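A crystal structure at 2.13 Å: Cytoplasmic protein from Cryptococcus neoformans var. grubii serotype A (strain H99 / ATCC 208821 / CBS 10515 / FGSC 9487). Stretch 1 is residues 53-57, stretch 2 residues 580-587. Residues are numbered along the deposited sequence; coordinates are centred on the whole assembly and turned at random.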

# COMPACT_ATOMS: atom_id res chain seq x y z
N GLN A 53 19.02 6.40 7.75
CA GLN A 53 18.89 5.04 8.31
C GLN A 53 18.04 4.18 7.36
O GLN A 53 16.93 3.77 7.69
CB GLN A 53 18.31 5.07 9.72
CG GLN A 53 19.26 5.69 10.77
CD GLN A 53 20.43 4.78 11.16
OE1 GLN A 53 21.50 5.27 11.51
NE2 GLN A 53 20.22 3.48 11.11
N PRO A 54 18.56 3.89 6.18
CA PRO A 54 17.90 2.90 5.31
C PRO A 54 18.01 1.49 5.90
O PRO A 54 18.80 1.22 6.81
CB PRO A 54 18.66 3.02 3.99
CG PRO A 54 20.07 3.42 4.43
CD PRO A 54 19.84 4.36 5.62
N SER A 55 17.22 0.59 5.30
CA SER A 55 17.00 -0.75 5.85
C SER A 55 18.30 -1.53 5.99
O SER A 55 18.40 -2.40 6.87
CB SER A 55 16.02 -1.53 4.96
OG SER A 55 16.55 -1.74 3.65
N HIS A 56 19.29 -1.27 5.15
CA HIS A 56 20.48 -2.11 5.13
C HIS A 56 21.56 -1.69 6.12
O HIS A 56 22.53 -2.43 6.29
CB HIS A 56 21.10 -2.16 3.72
CG HIS A 56 21.50 -0.83 3.18
ND1 HIS A 56 20.59 0.07 2.65
CD2 HIS A 56 22.72 -0.25 3.05
CE1 HIS A 56 21.23 1.14 2.21
NE2 HIS A 56 22.52 0.98 2.45
N ILE A 57 21.42 -0.54 6.78
CA ILE A 57 22.48 -0.01 7.62
C ILE A 57 22.14 -0.27 9.09
O ILE A 57 21.15 0.23 9.61
CB ILE A 57 22.72 1.48 7.36
CG1 ILE A 57 23.64 1.60 6.14
CG2 ILE A 57 23.36 2.11 8.57
CD1 ILE A 57 23.71 2.98 5.56
N GLU A 580 21.87 0.70 -6.59
CA GLU A 580 22.53 -0.24 -5.70
C GLU A 580 21.58 -0.76 -4.63
O GLU A 580 21.53 -1.97 -4.36
CB GLU A 580 23.74 0.43 -5.05
CG GLU A 580 24.54 -0.50 -4.15
CD GLU A 580 25.76 0.17 -3.57
OE1 GLU A 580 25.96 1.38 -3.80
OE2 GLU A 580 26.53 -0.53 -2.87
N TRP A 581 20.81 0.13 -4.00
CA TRP A 581 19.94 -0.26 -2.90
C TRP A 581 18.45 -0.11 -3.21
O TRP A 581 17.62 -0.30 -2.31
CB TRP A 581 20.30 0.54 -1.64
CG TRP A 581 21.68 0.31 -1.20
CD1 TRP A 581 22.74 1.16 -1.34
CD2 TRP A 581 22.20 -0.86 -0.56
NE1 TRP A 581 23.87 0.60 -0.82
CE2 TRP A 581 23.56 -0.65 -0.33
CE3 TRP A 581 21.63 -2.07 -0.15
CZ2 TRP A 581 24.38 -1.59 0.29
CZ3 TRP A 581 22.43 -3.00 0.46
CH2 TRP A 581 23.79 -2.76 0.66
N GLY A 582 18.10 0.23 -4.44
CA GLY A 582 16.70 0.35 -4.79
C GLY A 582 16.04 1.47 -4.02
O GLY A 582 16.60 2.57 -3.85
N ASP A 583 14.82 1.19 -3.52
CA ASP A 583 14.06 2.14 -2.72
C ASP A 583 14.63 2.29 -1.29
O ASP A 583 14.00 2.98 -0.50
CB ASP A 583 12.59 1.73 -2.63
CG ASP A 583 11.87 1.75 -3.98
OD1 ASP A 583 12.37 2.36 -4.96
OD2 ASP A 583 10.78 1.13 -4.06
N ASN A 584 15.76 1.63 -0.99
CA ASN A 584 16.40 1.69 0.33
C ASN A 584 15.54 1.01 1.38
O ASN A 584 15.51 1.43 2.54
CB ASN A 584 16.70 3.13 0.75
CG ASN A 584 17.64 3.82 -0.20
OD1 ASN A 584 18.78 3.41 -0.34
ND2 ASN A 584 17.16 4.87 -0.86
N TRP A 585 14.85 -0.07 0.99
CA TRP A 585 13.95 -0.77 1.90
C TRP A 585 13.83 -2.22 1.44
O TRP A 585 13.09 -2.52 0.48
CB TRP A 585 12.60 -0.08 1.94
CG TRP A 585 11.68 -0.59 3.00
CD1 TRP A 585 11.67 -0.23 4.31
CD2 TRP A 585 10.64 -1.56 2.84
NE1 TRP A 585 10.68 -0.91 4.98
CE2 TRP A 585 10.04 -1.74 4.10
CE3 TRP A 585 10.17 -2.31 1.75
CZ2 TRP A 585 8.98 -2.63 4.31
CZ3 TRP A 585 9.11 -3.18 1.96
CH2 TRP A 585 8.53 -3.34 3.23
N ASN A 586 14.56 -3.11 2.11
CA ASN A 586 14.36 -4.55 2.03
C ASN A 586 14.59 -5.11 0.63
O ASN A 586 14.08 -6.18 0.29
CB ASN A 586 12.96 -4.93 2.53
CG ASN A 586 12.82 -4.75 4.03
OD1 ASN A 586 13.82 -4.69 4.75
ND2 ASN A 586 11.58 -4.69 4.51
N GLY A 587 15.37 -4.42 -0.18
CA GLY A 587 15.67 -4.90 -1.51
C GLY A 587 14.63 -4.57 -2.55
O GLY A 587 14.79 -4.97 -3.70

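Contact between two loops of one chain, residues 53-57 and 580-587, which lie more than 500 residues apart in sequence and together bury 305 Å² against each other. Neither stretch forms a regular helix or strand; the first is shaped by a type I beta turn from Pro54 to Ile57, closed by a hydrogen bond from Ile57 N to Pro54 O (3.2 Å). Along stretch 2, Glu580 makes no contact, although its side chain, extended with chi1 and chi2 both t, ends nearer the turn than its sideways CA-to-CB bond would suggest. Trp581 is the first residue to engage. Its CA-to-CB bond points toward stretch 1, and with chi1 in m the indole lies flat against the His56 imidazole, whose own chi1 is p. The His56 ring and the six-membered ring of Trp581 form a face-to-face stack, with centroids 3.6 Å apart and planes only 6° from parallel; the closest atoms are His56 NE2 and Trp581 CE2, at 3.4 Å. This close fit gives extensive van der Waals contact, and His56 has more area covered by the opposing stretch than any other residue here. Gly582 and Asp583 do not touch the turn. They carry the chain through a bend in which Asn584 N donates to Trp581 O (3.0 Å), and the positive phi of Gly582 (64°) is one that favours glycine. Asn584 then meets three residues of the turn. Its CB packs on Pro54 CB at 3.8 Å, while its OD1 lies at the edge of the His56 ring, near the ring plane, 4.2 Å from CE1. Its carbonyl O accepts a weak hydrogen bond from Ser55 N: the distance is long at 3.4 Å, but the N-H points almost straight at the acceptor (175°). Trp585 turns its CA-to-CB bond away from stretch 1, so the indole takes little part and the backbone makes the approach, with Trp585 CA 3.3 Å from Ser55 OG. Ser55 OG also accepts the shorter hydrogen bond of the contact, from Asn586 N at 2.9 Å and 167°. Ser55, with chi1 in p and CA-to-CB pointing toward stretch 2, is thus held through both its backbone N and its side-chain OG by the backbone on either flank of Trp585, at Asn584 O and Asn586 N. The Asn586 side chain starts away from the turn, yet its end comes back, placing OD1 3.9 Å from Ser55 CB. Gly587 lies beyond the contact, with backbone angles that call for glycine.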